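PDB 3III: CocE/NonD family hydrolase from Staphylococcus aureus subsp. aureus COL, which probably acts as a serine hydrolase of the alpha/beta-hydrolase fold, related to cocaine esterase and X-Pro dipeptidyl-peptidases, cleaving ester or amide bonds of a substrate not yet defined. Local coordinates for residues 14-19 / 99-104; 40-45 / 76-81; 54-59 / 119-124; 68-73 / 164-169. All coordinates share one frame; numbering follows the deposited sequence.

Contact 1 of 4, residues 14-19 / 99-104; sequences THVNEV and TSSFTP
Ser101 OG is held by a water that donates to it at 2.8 Å and by a hydrogen bond with Asp29 OD1. The same water donates to Thr14 O and weakly accepts from Val16 N, so it joins the two segments through polar atoms that do not meet directly. Ser101 lies in a type I beta turn, Ser100 to Thr103, which also contains an ST turn: Phe102 N donates to Ser100 OG at 3.3 Å. From this turn the Phe102 ring reaches the N-terminal loop that precedes strand 22-30. Val16 CB sits over one ring face, 3.9 Å from the centroid and 23° off the normal, in a CH-pi contact shifted toward the rim. With Val16 CG2 anti to the backbone N, that methyl reaches Phe102 CE1 at 3.5 Å. Thr14 O lies at the ring edge, near its plane, 3.5 Å from Phe102 CE2, and Val19 CG2 also comes up at the edge. Met40 touches both Val19 and Phe102, continuing the apolar patch onto strand 36-47, while Thr14 OG1 is bound to Val27 N. The other methyl of Val16, CG1, rests 3.6 Å from Ser101 O.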
loop_
_atom_site.group_PDB
_atom_site.type_symbol
_atom_site.label_atom_id
_atom_site.label_comp_id
_atom_site.label_asym_id
_atom_site.label_seq_id
_atom_site.Cartn_x
_atom_site.Cartn_y
_atom_site.Cartn_z
ATOM N N THR A 14 19.436 -25.202 10.840
ATOM C CA THR A 14 18.280 -25.810 11.508
ATOM C C THR A 14 17.160 -25.847 10.481
ATOM O O THR A 14 16.852 -24.849 9.818
ATOM C CB THR A 14 17.883 -25.017 12.745
ATOM O OG1 THR A 14 19.036 -24.933 13.588
ATOM C CG2 THR A 14 16.694 -25.687 13.494
ATOM N N HIS A 15 16.644 -27.038 10.281
ATOM C CA HIS A 15 15.609 -27.281 9.294
ATOM C C HIS A 15 14.308 -26.778 10.119
ATOM O O HIS A 15 13.988 -27.263 11.246
ATOM C CB HIS A 15 15.699 -28.796 8.704
ATOM C CG HIS A 15 17.018 -29.244 7.965
ATOM N ND1 HIS A 15 17.497 -30.547 8.049
ATOM C CD2 HIS A 15 17.846 -28.669 7.045
ATOM C CE1 HIS A 15 18.597 -30.726 7.309
ATOM N NE2 HIS A 15 18.836 -29.615 6.674
ATOM N N VAL A 16 13.633 -25.729 9.628
ATOM C CA VAL A 16 12.628 -24.932 10.441
ATOM C C VAL A 16 11.353 -25.679 10.879
ATOM O O VAL A 16 10.806 -25.465 11.975
ATOM C CB VAL A 16 12.215 -23.567 9.756
ATOM C CG1 VAL A 16 11.694 -23.758 8.329
ATOM C CG2 VAL A 16 11.188 -22.767 10.644
ATOM N N ASN A 17 10.899 -26.587 10.044
ATOM C CA ASN A 17 9.778 -27.428 10.397
ATOM C C ASN A 17 10.108 -28.417 11.534
ATOM O O ASN A 17 9.225 -29.090 12.040
ATOM C CB ASN A 17 9.235 -28.153 9.133
ATOM C CG ASN A 17 8.594 -27.181 8.110
ATOM O OD1 ASN A 17 8.129 -26.102 8.478
ATOM N ND2 ASN A 17 8.567 -27.571 6.832
ATOM N N GLU A 18 11.365 -28.499 11.963
ATOM C CA GLU A 18 11.706 -29.423 13.046
ATOM C C GLU A 18 11.854 -28.806 14.461
ATOM O O GLU A 18 11.963 -29.535 15.455
ATOM C CB GLU A 18 12.942 -30.205 12.656
ATOM C CG GLU A 18 12.591 -31.315 11.638
ATOM C CD GLU A 18 13.727 -31.626 10.679
ATOM O OE1 GLU A 18 14.840 -31.094 10.930
ATOM O OE2 GLU A 18 13.503 -32.392 9.689
ATOM N N VAL A 19 11.797 -27.485 14.541
ATOM C CA VAL A 19 11.910 -26.767 15.802
ATOM C C VAL A 19 10.656 -27.021 16.679
ATOM O O VAL A 19 9.522 -27.022 16.206
ATOM C CB VAL A 19 12.117 -25.278 15.527
ATOM C CG1 VAL A 19 12.224 -24.497 16.797
ATOM C CG2 VAL A 19 13.400 -25.079 14.694
ATOM N N THR A 99 15.355 -14.455 1.358
ATOM C CA THR A 99 15.210 -14.443 2.816
ATOM C C THR A 99 15.699 -15.769 3.378
ATOM O O THR A 99 15.836 -16.758 2.627
ATOM C CB THR A 99 13.772 -14.193 3.292
ATOM O OG1 THR A 99 13.018 -15.404 3.105
ATOM C CG2 THR A 99 13.124 -13.069 2.599
ATOM N N SER A 100 16.009 -15.775 4.683
ATOM C CA SER A 100 16.217 -17.030 5.359
ATOM C C SER A 100 14.904 -17.838 5.449
ATOM O O SER A 100 13.797 -17.335 5.307
ATOM C CB SER A 100 16.729 -16.847 6.757
ATOM O OG SER A 100 15.727 -16.318 7.586
ATOM N N SER A 101 15.052 -19.100 5.788
ATOM C CA SER A 101 13.890 -19.970 5.949
ATOM C C SER A 101 13.070 -19.655 7.225
ATOM O O SER A 101 12.018 -20.293 7.496
ATOM C CB SER A 101 14.367 -21.417 5.852
ATOM O OG SER A 101 15.314 -21.684 6.881
ATOM N N PHE A 102 13.534 -18.696 8.031
ATOM C CA PHE A 102 12.860 -18.341 9.300
ATOM C C PHE A 102 12.136 -16.971 9.177
ATOM O O PHE A 102 11.987 -16.232 10.159
ATOM C CB PHE A 102 13.878 -18.335 10.434
ATOM C CG PHE A 102 14.353 -19.727 10.843
ATOM C CD1 PHE A 102 13.708 -20.414 11.839
ATOM C CD2 PHE A 102 15.407 -20.333 10.194
ATOM C CE1 PHE A 102 14.118 -21.678 12.209
ATOM C CE2 PHE A 102 15.824 -21.602 10.555
ATOM C CZ PHE A 102 15.183 -22.281 11.543
ATOM N N THR A 103 11.725 -16.643 7.959
ATOM C CA THR A 103 11.092 -15.384 7.623
ATOM C C THR A 103 9.729 -15.636 6.929
ATOM O O THR A 103 9.679 -15.848 5.730
ATOM C CB THR A 103 11.945 -14.574 6.645
ATOM O OG1 THR A 103 13.301 -14.501 7.101
ATOM C CG2 THR A 103 11.380 -13.172 6.478
ATOM N N PRO A 104 8.624 -15.611 7.702
ATOM C CA PRO A 104 7.316 -15.579 7.102
ATOM C C PRO A 104 7.237 -14.366 6.189
ATOM O O PRO A 104 7.827 -13.324 6.458
ATOM C CB PRO A 104 6.352 -15.452 8.298
ATOM C CG PRO A 104 7.185 -16.010 9.507
ATOM C CD PRO A 104 8.583 -15.544 9.182
HETATM O O HOH W 1 15.402 -24.284 7.828
#

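Contact 2 of 4, residues 40-45 / 76-81; sequences MEKDGT and YGKDNK. With PLM (palmitic acid), chain G.
Lys78 NZ bridges the two segments, donating to Asp43 OD1 at 2.7 Å and to Asp79 OD2 at 2.6 Å, and it has a third partner in Asn57 OD1 on strand 53-60. Asp43 OD1 is met on its anti side, 31° out of the carboxylate plane, whereas Asp79 OD2 offers its syn lone pair. The Lys78 chain is extended as far as CE and then bends (chi4 60°), which turns NZ toward both acids. Asp43 OD1 also pairs with Lys130, and Asp79 OD1 accepts from Asn57 ND2. Two carboxylates lie 4.2 Å apart, Asp43 OD1 to Asp79 OD2; their repulsion is probably eased by the ammonium group that both bind. Lys42 places CE 3.9 Å from Asp79 OD1, but its NZ is bonded to Val19 O. Within the loop, Asn80 ND2 reaches back to Tyr76 O at 2.8 Å, from well above the carbonyl plane. Tyr76 OH donates to palmitic acid O1 at 2.7 Å and hydrogen-bonds with Trp217 NE1. A salt-bridge network thus fastens to the sheet a loop whose tyrosine, just after the third canonical strand, is placed as in the oxyanion hole of cocaine esterase, consistent with a similar role here.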
loop_
_atom_site.group_PDB
_atom_site.type_symbol
_atom_site.label_atom_id
_atom_site.label_comp_id
_atom_site.label_asym_id
_atom_site.label_seq_id
_atom_site.Cartn_x
_atom_site.Cartn_y
_atom_site.Cartn_z
HETATM N N MSE A 40 16.150 -19.314 19.271
HETATM C CA MSE A 40 14.751 -19.113 18.954
HETATM C C MSE A 40 13.880 -19.733 20.064
HETATM O O MSE A 40 13.964 -20.961 20.357
HETATM C CB MSE A 40 14.419 -19.736 17.596
HETATM C CG MSE A 40 12.959 -19.508 17.186
HETATM SE SE MSE A 40 12.423 -20.802 15.815
HETATM C CE MSE A 40 10.619 -20.075 15.441
ATOM N N GLU A 41 13.077 -18.891 20.695
ATOM C CA GLU A 41 12.052 -19.338 21.629
ATOM C C GLU A 41 10.794 -19.434 20.819
ATOM O O GLU A 41 10.349 -18.454 20.208
ATOM C CB GLU A 41 11.864 -18.345 22.802
ATOM C CG GLU A 41 13.135 -18.048 23.530
ATOM C CD GLU A 41 12.958 -17.268 24.863
ATOM O OE1 GLU A 41 11.847 -17.276 25.458
ATOM O OE2 GLU A 41 13.974 -16.685 25.300
ATOM N N LYS A 42 10.273 -20.643 20.710
ATOM C CA LYS A 42 9.110 -20.882 19.909
ATOM C C LYS A 42 7.872 -21.087 20.784
ATOM O O LYS A 42 7.900 -21.847 21.786
ATOM C CB LYS A 42 9.342 -22.100 19.029
ATOM C CG LYS A 42 8.202 -22.406 18.113
ATOM C CD LYS A 42 8.500 -23.552 17.181
ATOM C CE LYS A 42 7.235 -23.848 16.390
ATOM N NZ LYS A 42 7.479 -24.873 15.385
ATOM N N ASP A 43 6.780 -20.463 20.360
ATOM C CA ASP A 43 5.496 -20.581 21.051
ATOM C C ASP A 43 5.431 -20.000 22.444
ATOM O O ASP A 43 4.624 -20.465 23.225
ATOM C CB ASP A 43 4.998 -22.030 21.140
ATOM C CG ASP A 43 4.515 -22.570 19.810
ATOM O OD1 ASP A 43 4.143 -21.773 18.898
ATOM O OD2 ASP A 43 4.461 -23.818 19.688
ATOM N N GLY A 44 6.212 -18.982 22.747
ATOM C CA GLY A 44 5.934 -18.152 23.922
ATOM C C GLY A 44 4.573 -17.485 23.830
ATOM O O GLY A 44 4.030 -17.347 22.738
ATOM N N THR A 45 3.992 -17.130 24.977
ATOM C CA THR A 45 2.672 -16.495 24.992
ATOM C C THR A 45 2.738 -15.173 25.705
ATOM O O THR A 45 3.561 -14.986 26.565
ATOM C CB THR A 45 1.602 -17.357 25.684
ATOM O OG1 THR A 45 2.000 -17.580 27.035
ATOM C CG2 THR A 45 1.437 -18.673 24.983
ATOM N N TYR A 76 -1.402 -14.040 9.604
ATOM C CA TYR A 76 -1.100 -14.978 8.517
ATOM C C TYR A 76 -0.387 -16.268 8.938
ATOM O O TYR A 76 -0.315 -17.190 8.148
ATOM C CB TYR A 76 -0.250 -14.272 7.465
ATOM C CG TYR A 76 -0.897 -13.133 6.742
ATOM C CD1 TYR A 76 -2.276 -12.982 6.670
ATOM C CD2 TYR A 76 -0.124 -12.261 5.992
ATOM C CE1 TYR A 76 -2.832 -11.930 5.906
ATOM C CE2 TYR A 76 -0.697 -11.242 5.212
ATOM C CZ TYR A 76 -2.023 -11.088 5.170
ATOM O OH TYR A 76 -2.565 -10.058 4.382
ATOM N N GLY A 77 0.102 -16.355 10.181
ATOM C CA GLY A 77 0.863 -17.506 10.618
ATOM C C GLY A 77 2.284 -17.085 10.951
ATOM O O GLY A 77 3.022 -16.666 10.071
ATOM N N LYS A 78 2.661 -17.194 12.232
ATOM C CA LYS A 78 4.008 -16.833 12.699
ATOM C C LYS A 78 5.085 -17.882 12.326
ATOM O O LYS A 78 6.301 -17.551 12.390
ATOM C CB LYS A 78 4.018 -16.602 14.199
ATOM C CG LYS A 78 3.849 -17.883 15.050
ATOM C CD LYS A 78 4.072 -17.598 16.540
ATOM C CE LYS A 78 3.933 -18.814 17.417
ATOM N NZ LYS A 78 4.917 -19.900 17.075
ATOM N N ASP A 79 4.679 -19.101 11.993
ATOM C CA ASP A 79 5.621 -20.143 11.653
ATOM C C ASP A 79 5.611 -20.509 10.185
ATOM O O ASP A 79 6.108 -21.554 9.799
ATOM C CB ASP A 79 5.330 -21.361 12.519
ATOM C CG ASP A 79 5.560 -21.059 13.949
ATOM O OD1 ASP A 79 6.681 -20.662 14.243
ATOM O OD2 ASP A 79 4.631 -21.158 14.762
ATOM N N ASN A 80 5.051 -19.654 9.356
ATOM C CA ASN A 80 5.083 -19.911 7.919
ATOM C C ASN A 80 6.511 -20.015 7.374
ATOM O O ASN A 80 7.348 -19.109 7.560
ATOM C CB ASN A 80 4.282 -18.851 7.149
ATOM C CG ASN A 80 2.782 -18.855 7.506
ATOM O OD1 ASN A 80 2.264 -19.687 8.306
ATOM N ND2 ASN A 80 2.072 -17.927 6.895
ATOM N N LYS A 81 6.801 -21.165 6.769
ATOM C CA LYS A 81 7.993 -21.307 5.961
ATOM C C LYS A 81 7.725 -20.559 4.622
ATOM O O LYS A 81 6.728 -20.840 3.934
ATOM C CB LYS A 81 8.365 -22.802 5.745
ATOM C CG LYS A 81 9.783 -23.000 5.227
ATOM C CD LYS A 81 10.155 -24.477 5.157
ATOM C CE LYS A 81 11.447 -24.690 4.367
ATOM N NZ LYS A 81 11.292 -24.213 2.949
HETATM C C1 PLM G . -0.825 -9.555 1.417
HETATM O O1 PLM G . -0.909 -9.015 2.518
HETATM O O2 PLM G . -0.294 -8.911 0.495
HETATM C C2 PLM G . -1.391 -10.926 1.232
HETATM C C3 PLM G . -0.995 -11.548 -0.096
HETATM C C4 PLM G . -1.409 -13.007 -0.287
HETATM C C5 PLM G . -0.734 -13.700 -1.508
HETATM C C6 PLM G . -1.498 -14.897 -2.136
HETATM C C7 PLM G . -0.775 -16.243 -2.385
HETATM C C8 PLM G . -0.238 -16.527 -3.814
#

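Contact 3 of 4, residues 54-59 / 119-124; sequences LYINIF and VVVKVA
Strands 54-59 and 119-124 run antiparallel, joining the second and fourth canonical strands of the alpha/beta-hydrolase sheet. Five backbone hydrogen bonds form the ladder. Asn57 and Lys122 exchange two, the one from Lys122 N to Asn57 O being 2.8 Å long and almost straight at 173°; Phe59 and Val120 exchange another pair, and Ala124 N donates to Tyr55 O at 2.9 Å. Beyond that bond a water takes over, accepting from Tyr55 N and donating to Ala124 O. Between the hydrogen-bonded pairs, CA-H groups supplement the ladder, as where Val121 CA approaches Asn57 O at 3.4 Å. Apolar contacts run along the face carrying Ile56, Ile58, Val121 and Val123, where Ile56 CG2 meets Val123 CG2 at 4.2 Å; at the end of the strand, Ile58 CG2, anti to its backbone N, crosses to Val119 CG1 at 3.9 Å. Helix 140-154 packs on this face through Ile56 and Val123. The other face carries buried polar ends satisfied by neighbours: Asn57 by Lys78 and Asp79, Lys122 NZ by Asp74, Ser72 and Ser107. On that face too, Val120 O lies in the plane of the Phe59 ring at its edge, 3.9 Å from Phe59 CD2.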
loop_
_atom_site.group_PDB
_atom_site.type_symbol
_atom_site.label_atom_id
_atom_site.label_comp_id
_atom_site.label_asym_id
_atom_site.label_seq_id
_atom_site.Cartn_x
_atom_site.Cartn_y
_atom_site.Cartn_z
ATOM N N LEU A 54 -1.800 -14.607 23.256
ATOM C CA LEU A 54 -1.253 -14.471 21.912
ATOM C C LEU A 54 0.067 -15.223 21.871
ATOM O O LEU A 54 0.849 -15.197 22.864
ATOM C CB LEU A 54 -1.006 -13.006 21.541
ATOM C CG LEU A 54 -2.100 -12.322 20.737
ATOM C CD1 LEU A 54 -3.480 -12.526 21.325
ATOM C CD2 LEU A 54 -1.755 -10.866 20.502
ATOM N N TYR A 55 0.304 -15.882 20.755
ATOM C CA TYR A 55 1.481 -16.709 20.545
ATOM C C TYR A 55 2.539 -16.015 19.735
ATOM O O TYR A 55 2.252 -15.358 18.742
ATOM C CB TYR A 55 1.110 -18.072 19.936
ATOM C CG TYR A 55 0.260 -18.864 20.913
ATOM C CD1 TYR A 55 0.817 -19.860 21.708
ATOM C CD2 TYR A 55 -1.093 -18.587 21.047
ATOM C CE1 TYR A 55 0.027 -20.549 22.647
ATOM C CE2 TYR A 55 -1.857 -19.233 21.968
ATOM C CZ TYR A 55 -1.299 -20.214 22.759
ATOM O OH TYR A 55 -2.099 -20.888 23.619
ATOM N N ILE A 56 3.780 -16.174 20.159
ATOM C CA ILE A 56 4.933 -15.488 19.491
ATOM C C ILE A 56 6.137 -16.402 19.334
ATOM O O ILE A 56 6.246 -17.452 19.987
ATOM C CB ILE A 56 5.416 -14.232 20.312
ATOM C CG1 ILE A 56 6.002 -14.646 21.668
ATOM C CG2 ILE A 56 4.241 -13.323 20.604
ATOM C CD1 ILE A 56 6.547 -13.430 22.573
ATOM N N ASN A 57 7.065 -15.968 18.483
ATOM C CA ASN A 57 8.425 -16.472 18.474
ATOM C C ASN A 57 9.375 -15.328 18.776
ATOM O O ASN A 57 9.153 -14.200 18.351
ATOM C CB ASN A 57 8.784 -17.004 17.090
ATOM C CG ASN A 57 7.902 -18.152 16.655
ATOM O OD1 ASN A 57 7.495 -18.985 17.468
ATOM N ND2 ASN A 57 7.684 -18.254 15.355
ATOM N N ILE A 58 10.457 -15.639 19.470
ATOM C CA ILE A 58 11.499 -14.681 19.771
ATOM C C ILE A 58 12.845 -15.199 19.242
ATOM O O ILE A 58 13.297 -16.264 19.630
ATOM C CB ILE A 58 11.686 -14.503 21.300
ATOM C CG1 ILE A 58 10.391 -14.072 22.013
ATOM C CG2 ILE A 58 12.853 -13.517 21.608
ATOM C CD1 ILE A 58 10.430 -14.263 23.593
ATOM N N PHE A 59 13.487 -14.437 18.364
ATOM C CA PHE A 59 14.827 -14.763 17.901
ATOM C C PHE A 59 15.767 -13.765 18.535
ATOM O O PHE A 59 15.543 -12.534 18.413
ATOM C CB PHE A 59 14.893 -14.566 16.394
ATOM C CG PHE A 59 14.024 -15.530 15.597
ATOM C CD1 PHE A 59 14.555 -16.687 15.115
ATOM C CD2 PHE A 59 12.667 -15.255 15.366
ATOM C CE1 PHE A 59 13.754 -17.577 14.383
ATOM C CE2 PHE A 59 11.866 -16.096 14.640
ATOM C CZ PHE A 59 12.403 -17.262 14.136
ATOM N N VAL A 119 17.083 -8.090 18.650
ATOM C CA VAL A 119 16.140 -9.173 18.884
ATOM C C VAL A 119 15.010 -9.030 17.830
ATOM O O VAL A 119 14.667 -7.931 17.458
ATOM C CB VAL A 119 15.590 -9.159 20.339
ATOM C CG1 VAL A 119 14.309 -10.033 20.488
ATOM C CG2 VAL A 119 16.676 -9.583 21.334
ATOM N N VAL A 120 14.498 -10.154 17.292
ATOM C CA VAL A 120 13.302 -10.149 16.458
ATOM C C VAL A 120 12.154 -10.905 17.145
ATOM O O VAL A 120 12.316 -12.077 17.543
ATOM C CB VAL A 120 13.558 -10.682 15.017
ATOM C CG1 VAL A 120 12.239 -10.742 14.216
ATOM C CG2 VAL A 120 14.622 -9.794 14.234
ATOM N N VAL A 121 10.993 -10.240 17.284
ATOM C CA VAL A 121 9.808 -10.902 17.879
ATOM C C VAL A 121 8.778 -10.985 16.804
ATOM O O VAL A 121 8.495 -9.990 16.120
ATOM C CB VAL A 121 9.205 -10.147 19.089
ATOM C CG1 VAL A 121 7.926 -10.848 19.565
ATOM C CG2 VAL A 121 10.247 -9.942 20.234
ATOM N N LYS A 122 8.234 -12.185 16.606
ATOM C CA LYS A 122 7.207 -12.422 15.565
ATOM C C LYS A 122 5.925 -12.746 16.280
ATOM O O LYS A 122 5.869 -13.704 17.045
ATOM C CB LYS A 122 7.610 -13.587 14.642
ATOM C CG LYS A 122 6.608 -13.858 13.543
ATOM C CD LYS A 122 6.723 -12.796 12.404
ATOM C CE LYS A 122 5.351 -12.600 11.768
ATOM N NZ LYS A 122 5.238 -11.523 10.828
ATOM N N VAL A 123 4.899 -11.942 16.040
ATOM C CA VAL A 123 3.653 -11.985 16.787
ATOM C C VAL A 123 2.545 -12.562 15.913
ATOM O O VAL A 123 2.320 -12.103 14.786
ATOM C CB VAL A 123 3.212 -10.579 17.273
ATOM C CG1 VAL A 123 1.895 -10.684 18.060
ATOM C CG2 VAL A 123 4.337 -9.965 18.091
ATOM N N ALA A 124 1.887 -13.593 16.455
ATOM C CA ALA A 124 0.609 -14.054 15.959
ATOM C C ALA A 124 -0.498 -13.302 16.695
ATOM O O ALA A 124 -0.697 -13.489 17.887
ATOM C CB ALA A 124 0.473 -15.564 16.145
HETATM O O HOH W 2 -1.820 -15.977 18.668
#

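Contact 4 of 4, residues 68-73 / 164-169; sequences PVVMSA and GTNGVS. With PLM (palmitic acid), chain G.
Val70 CG1 stands anti to its backbone N (chi1 177°), which sets it 4.0 Å from Asn166 CB, the two side chains side by side and pointing the same way; Asn166 CG, likewise anti to its N, carries the amide on to Tyr303 and Gln312. On the opposite face Met71 CB and Thr165 CG2 pair more loosely at 4.3 Å, on the side packed by helix 140-154, whose Tyr146 touches both residues. The strands are paired in parallel, their directions 45° apart. Gly164 N donates to Val69 O at 2.9 Å, Gly164 O accepts from Met71 N, and Asn166 N donates to Met71 O at 3.0 Å. Beyond this bond the chains diverge, the last close approach being Ser72 CB to Asn166 O at 3.2 Å. Other buried polar ends are satisfied by outside partners: Ser72 OG by Lys122 and Thr165 OG1 by Gln175. Gly167 has a backbone shape in which a CB would press on the carbonyl O of Asn166. Strand 162-168 then delivers Ser169, strained at phi 63°, just ahead of helix 170-179. Ser169 OG donates to palmitic acid O1 at 2.6 Å and is hydrogen-bonded with His274 NE2. A serine with positive phi in a sharp turn between the central parallel strand and a helix is the nucleophile elbow of alpha/beta hydrolases, consistent with Ser169 being the nucleophile.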
loop_
_atom_site.group_PDB
_atom_site.type_symbol
_atom_site.label_atom_id
_atom_site.label_comp_id
_atom_site.label_asym_id
_atom_site.label_seq_id
_atom_site.Cartn_x
_atom_site.Cartn_y
_atom_site.Cartn_z
ATOM N N PRO A 68 18.072 -3.946 21.317
ATOM C CA PRO A 68 16.868 -3.375 20.709
ATOM C C PRO A 68 16.019 -4.467 20.072
ATOM O O PRO A 68 16.541 -5.501 19.599
ATOM C CB PRO A 68 17.450 -2.410 19.623
ATOM C CG PRO A 68 18.745 -3.054 19.255
ATOM C CD PRO A 68 19.293 -3.613 20.556
ATOM N N VAL A 69 14.709 -4.221 20.018
ATOM C CA VAL A 69 13.765 -5.203 19.562
ATOM C C VAL A 69 13.021 -4.758 18.279
ATOM O O VAL A 69 12.478 -3.657 18.234
ATOM C CB VAL A 69 12.715 -5.487 20.590
ATOM C CG1 VAL A 69 11.698 -6.523 20.014
ATOM C CG2 VAL A 69 13.369 -5.918 21.923
ATOM N N VAL A 70 13.095 -5.609 17.262
ATOM C CA VAL A 70 12.374 -5.452 16.012
ATOM C C VAL A 70 11.156 -6.371 16.095
ATOM O O VAL A 70 11.290 -7.543 16.436
ATOM C CB VAL A 70 13.225 -5.853 14.796
ATOM C CG1 VAL A 70 12.387 -5.733 13.482
ATOM C CG2 VAL A 70 14.545 -4.982 14.712
HETATM N N MSE A 71 9.960 -5.838 15.842
HETATM C CA MSE A 71 8.721 -6.631 15.971
HETATM C C MSE A 71 7.843 -6.506 14.752
HETATM O O MSE A 71 7.859 -5.453 14.087
HETATM C CB MSE A 71 7.922 -6.137 17.168
HETATM C CG MSE A 71 6.718 -7.042 17.501
HETATM SE SE MSE A 71 5.870 -6.410 19.190
HETATM C CE MSE A 71 7.335 -6.858 20.431
ATOM N N SER A 72 7.172 -7.603 14.376
ATOM C CA SER A 72 6.091 -7.537 13.414
ATOM C C SER A 72 4.934 -8.392 13.897
ATOM O O SER A 72 5.099 -9.393 14.684
ATOM C CB SER A 72 6.532 -7.962 12.004
ATOM O OG SER A 72 6.694 -9.371 11.935
ATOM N N ALA A 73 3.736 -8.049 13.414
ATOM C CA ALA A 73 2.518 -8.781 13.816
ATOM C C ALA A 73 1.469 -8.854 12.698
ATOM O O ALA A 73 1.181 -7.879 12.012
ATOM C CB ALA A 73 1.927 -8.178 15.054
ATOM N N GLY A 164 10.929 -1.253 17.931
ATOM C CA GLY A 164 10.635 -0.711 16.626
ATOM C C GLY A 164 9.863 -1.771 15.823
ATOM O O GLY A 164 10.252 -2.970 15.736
ATOM N N THR A 165 8.804 -1.345 15.166
ATOM C CA THR A 165 8.033 -2.246 14.318
ATOM C C THR A 165 8.409 -2.126 12.865
ATOM O O THR A 165 8.894 -1.071 12.414
ATOM C CB THR A 165 6.538 -2.019 14.502
ATOM O OG1 THR A 165 6.236 -0.651 14.254
ATOM C CG2 THR A 165 6.064 -2.421 15.936
ATOM N N ASN A 166 8.224 -3.221 12.116
ATOM C CA ASN A 166 8.748 -3.282 10.758
ATOM C C ASN A 166 8.065 -4.381 9.996
ATOM O O ASN A 166 7.867 -5.468 10.542
ATOM C CB ASN A 166 10.245 -3.608 10.852
ATOM C CG ASN A 166 10.997 -3.497 9.549
ATOM O OD1 ASN A 166 10.438 -3.346 8.460
ATOM N ND2 ASN A 166 12.345 -3.607 9.652
ATOM N N GLY A 167 7.747 -4.153 8.734
ATOM C CA GLY A 167 7.148 -5.185 7.938
ATOM C C GLY A 167 6.271 -4.631 6.808
ATOM O O GLY A 167 6.003 -3.438 6.761
ATOM N N VAL A 168 5.799 -5.548 5.955
ATOM C CA VAL A 168 5.146 -5.215 4.678
ATOM C C VAL A 168 3.686 -5.630 4.723
ATOM O O VAL A 168 3.351 -6.676 5.324
ATOM C CB VAL A 168 5.873 -5.972 3.511
ATOM C CG1 VAL A 168 5.232 -5.683 2.169
ATOM C CG2 VAL A 168 7.409 -5.540 3.519
ATOM N N SER A 169 2.861 -4.838 4.049
ATOM C CA SER A 169 1.459 -5.140 3.734
ATOM C C SER A 169 0.684 -5.251 5.067
ATOM O O SER A 169 0.640 -4.285 5.806
ATOM C CB SER A 169 1.354 -6.384 2.852
ATOM O OG SER A 169 -0.007 -6.596 2.495
HETATM C C1 PLM G . -0.825 -9.555 1.417
HETATM O O1 PLM G . -0.909 -9.015 2.518
HETATM O O2 PLM G . -0.294 -8.911 0.495
HETATM C C2 PLM G . -1.391 -10.926 1.232
HETATM C C3 PLM G . -0.995 -11.548 -0.096
HETATM C C4 PLM G . -1.409 -13.007 -0.287
HETATM C C5 PLM G . -0.734 -13.700 -1.508
HETATM C C6 PLM G . -1.498 -14.897 -2.136
HETATM C C7 PLM G . -0.775 -16.243 -2.385
HETATM C C8 PLM G . -0.238 -16.527 -3.814
#

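Overall arrangement
Contacts 3 and 4 belong to the buried sheet and share its core: strand 67-74 lies between strand 119-124 and strand 162-168, and Val119 bonds to Pro68 and Val70. Their cohesion is backbone ladders, antiparallel in contact 3 and parallel in contact 4. Contacts 1 and 2 are partly buried: contact 1 joins two loops by a bridging water and ring packing, contact 2 ties a loop to strand 36-47, near the sheet's end, by charges. Asn57 links contact 2 to contact 3, Lys42 links it to Val19 of contact 1, and Phe102 of contact 1 packs on Phe59 of contact 3. Contacts 2 and 4, with centres about 14 Å apart, converge on the palmitic acid through Tyr76 and Ser169.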